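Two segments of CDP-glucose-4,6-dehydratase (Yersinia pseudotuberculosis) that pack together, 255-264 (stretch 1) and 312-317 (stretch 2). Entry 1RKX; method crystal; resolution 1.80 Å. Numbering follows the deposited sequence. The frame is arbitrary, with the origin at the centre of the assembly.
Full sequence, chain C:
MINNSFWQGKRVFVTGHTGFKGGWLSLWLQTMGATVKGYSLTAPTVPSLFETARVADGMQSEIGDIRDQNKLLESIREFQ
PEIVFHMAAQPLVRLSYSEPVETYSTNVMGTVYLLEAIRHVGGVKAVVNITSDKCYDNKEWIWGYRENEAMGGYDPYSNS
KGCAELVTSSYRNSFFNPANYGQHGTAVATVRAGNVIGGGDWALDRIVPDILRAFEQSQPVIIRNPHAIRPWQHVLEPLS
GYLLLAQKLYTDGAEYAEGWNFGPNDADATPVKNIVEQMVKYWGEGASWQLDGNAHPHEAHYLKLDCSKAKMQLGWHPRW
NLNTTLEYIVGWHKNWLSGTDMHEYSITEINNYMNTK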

# COMPACT_ATOMS: atom_id res chain seq x y z
N GLU C 255 -16.09 -10.95 16.74
CA GLU C 255 -15.34 -11.54 15.64
C GLU C 255 -15.80 -10.96 14.30
O GLU C 255 -15.03 -10.89 13.34
CB GLU C 255 -15.53 -13.06 15.64
CG GLU C 255 -15.08 -13.75 14.36
CD GLU C 255 -15.17 -15.27 14.44
OE1 GLU C 255 -16.19 -15.78 14.95
OE2 GLU C 255 -14.22 -15.94 13.99
N TYR C 256 -17.05 -10.53 14.24
CA TYR C 256 -17.58 -9.98 13.01
C TYR C 256 -17.77 -8.46 13.01
O TYR C 256 -18.32 -7.90 12.07
CB TYR C 256 -18.91 -10.66 12.67
CG TYR C 256 -18.76 -12.15 12.46
CD1 TYR C 256 -18.84 -13.04 13.54
CD2 TYR C 256 -18.47 -12.67 11.20
CE1 TYR C 256 -18.64 -14.41 13.36
CE2 TYR C 256 -18.27 -14.03 11.01
CZ TYR C 256 -18.35 -14.90 12.09
OH TYR C 256 -18.15 -16.24 11.89
N ALA C 257 -17.30 -7.81 14.07
CA ALA C 257 -17.43 -6.36 14.21
C ALA C 257 -16.39 -5.61 13.37
O ALA C 257 -15.43 -5.04 13.91
CB ALA C 257 -17.32 -5.96 15.69
N GLU C 258 -16.58 -5.61 12.06
CA GLU C 258 -15.67 -4.94 11.14
C GLU C 258 -16.48 -4.43 9.95
O GLU C 258 -17.70 -4.36 10.01
CB GLU C 258 -14.61 -5.92 10.62
CG GLU C 258 -14.26 -7.05 11.56
CD GLU C 258 -13.21 -7.99 11.00
OE1 GLU C 258 -13.29 -8.32 9.80
OE2 GLU C 258 -12.31 -8.39 11.77
N GLY C 259 -15.78 -4.08 8.87
CA GLY C 259 -16.45 -3.60 7.67
C GLY C 259 -16.65 -4.73 6.68
O GLY C 259 -15.79 -5.61 6.57
N TRP C 260 -17.76 -4.71 5.94
CA TRP C 260 -18.07 -5.77 4.98
C TRP C 260 -18.63 -5.30 3.64
O TRP C 260 -19.57 -4.51 3.61
CB TRP C 260 -19.08 -6.74 5.59
CG TRP C 260 -18.66 -7.35 6.88
CD1 TRP C 260 -18.71 -6.77 8.12
CD2 TRP C 260 -18.09 -8.65 7.07
NE1 TRP C 260 -18.21 -7.63 9.07
CE2 TRP C 260 -17.82 -8.79 8.45
CE3 TRP C 260 -17.79 -9.71 6.20
CZ2 TRP C 260 -17.26 -9.95 8.99
CZ3 TRP C 260 -17.23 -10.87 6.74
CH2 TRP C 260 -16.97 -10.98 8.12
N ASN C 261 -18.06 -5.81 2.56
CA ASN C 261 -18.50 -5.50 1.20
C ASN C 261 -19.56 -6.49 0.72
O ASN C 261 -19.43 -7.70 0.93
CB ASN C 261 -17.34 -5.61 0.20
CG ASN C 261 -16.34 -4.48 0.29
OD1 ASN C 261 -15.24 -4.59 -0.23
ND2 ASN C 261 -16.72 -3.38 0.93
N PHE C 262 -20.58 -5.99 0.03
CA PHE C 262 -21.60 -6.86 -0.55
C PHE C 262 -21.87 -6.37 -1.96
O PHE C 262 -22.15 -5.18 -2.18
CB PHE C 262 -22.90 -6.86 0.28
CG PHE C 262 -22.75 -7.52 1.63
CD1 PHE C 262 -22.61 -6.75 2.77
CD2 PHE C 262 -22.75 -8.91 1.75
CE1 PHE C 262 -22.46 -7.34 4.02
CE2 PHE C 262 -22.61 -9.51 3.00
CZ PHE C 262 -22.47 -8.73 4.14
N GLY C 263 -21.77 -7.27 -2.92
CA GLY C 263 -21.99 -6.91 -4.30
C GLY C 263 -22.16 -8.15 -5.17
O GLY C 263 -21.99 -9.27 -4.69
N PRO C 264 -22.49 -7.97 -6.45
CA PRO C 264 -22.69 -9.08 -7.39
C PRO C 264 -21.38 -9.59 -7.98
O PRO C 264 -20.33 -8.98 -7.80
CB PRO C 264 -23.57 -8.44 -8.46
CG PRO C 264 -22.96 -7.07 -8.56
CD PRO C 264 -22.77 -6.68 -7.10
N MET C 312 -16.16 -15.75 2.19
CA MET C 312 -15.33 -16.62 3.02
C MET C 312 -15.69 -16.67 4.50
O MET C 312 -15.78 -17.74 5.09
CB MET C 312 -13.86 -16.22 2.89
CG MET C 312 -13.30 -16.27 1.48
SD MET C 312 -13.07 -17.94 0.87
CE MET C 312 -14.52 -18.14 -0.18
N GLN C 313 -15.87 -15.50 5.11
CA GLN C 313 -16.17 -15.45 6.54
C GLN C 313 -17.63 -15.53 6.94
O GLN C 313 -17.94 -15.93 8.06
CB GLN C 313 -15.54 -14.19 7.14
CG GLN C 313 -14.03 -14.24 7.22
CD GLN C 313 -13.42 -12.95 7.72
OE1 GLN C 313 -13.86 -12.40 8.73
NE2 GLN C 313 -12.40 -12.46 7.02
N LEU C 314 -18.54 -15.16 6.04
CA LEU C 314 -19.96 -15.22 6.35
C LEU C 314 -20.67 -16.33 5.60
O LEU C 314 -21.79 -16.70 5.94
CB LEU C 314 -20.65 -13.89 6.01
CG LEU C 314 -20.33 -12.63 6.82
CD1 LEU C 314 -21.06 -11.46 6.19
CD2 LEU C 314 -20.77 -12.82 8.26
N GLY C 315 -20.02 -16.86 4.57
CA GLY C 315 -20.65 -17.90 3.78
C GLY C 315 -21.73 -17.26 2.93
O GLY C 315 -22.67 -17.92 2.49
N TRP C 316 -21.61 -15.95 2.71
CA TRP C 316 -22.58 -15.21 1.91
C TRP C 316 -22.35 -15.42 0.42
O TRP C 316 -21.23 -15.68 -0.01
CB TRP C 316 -22.48 -13.71 2.18
CG TRP C 316 -23.50 -12.93 1.39
CD1 TRP C 316 -24.83 -12.82 1.67
CD2 TRP C 316 -23.27 -12.18 0.19
NE1 TRP C 316 -25.45 -12.05 0.71
CE2 TRP C 316 -24.52 -11.65 -0.21
CE3 TRP C 316 -22.14 -11.91 -0.59
CZ2 TRP C 316 -24.67 -10.86 -1.36
CZ3 TRP C 316 -22.28 -11.13 -1.74
CH2 TRP C 316 -23.54 -10.61 -2.11
N HIS C 317 -23.42 -15.29 -0.36
CA HIS C 317 -23.35 -15.45 -1.81
C HIS C 317 -24.61 -14.91 -2.48
O HIS C 317 -25.73 -15.16 -2.00
CB HIS C 317 -23.17 -16.92 -2.17
CG HIS C 317 -24.31 -17.79 -1.72
ND1 HIS C 317 -24.66 -17.94 -0.40
CD2 HIS C 317 -25.20 -18.53 -2.43
CE1 HIS C 317 -25.71 -18.73 -0.31
NE2 HIS C 317 -26.06 -19.10 -1.53
O HOH W 1 -14.55 -14.76 10.89
O HOH W 2 -11.63 -10.33 9.00

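No direct hydrogen bond joins these two stretches; the contact instead illustrates how aromatic rings and one leucine can hold a strand against the end of a helix, with water handling the polar margin. Across the 428 Å² buried between them, the backbones stay well apart, with CA atoms 8.6 Å apart at Tyr256 and Gln313 and 8.8 Å at Phe262 and Trp316, leaving a gap that side chains fill.

Leu314 is the hub. Its CG lies over the face of the Trp260 indole, 3.6 Å from Trp260 CZ3, a CH-pi contact, while its two methyls diverge: Leu314 CD2 reaches Tyr256 CD2 at 3.7 Å and Leu314 CD1 reaches Phe262 CZ, also at 3.7 Å. The indole is itself anchored within its own stretch, where Trp260 NE1 donates to Tyr256 O at 3.0 Å.

Beyond the leucine, Phe262 directs its edge at the face of Trp316, with planes at 84°, so that the weakly positive ring hydrogens meet the pi cloud. The edge of that second indole in turn meets the backbone, Trp316 CH2 lying 3.3 Å from Gly263 O.

At the more open end, water 2 donates to Glu258 OE1 (2.7 Å) and accepts from Gln313 NE2 (3.0 Å), bridging side chains that do not bond directly.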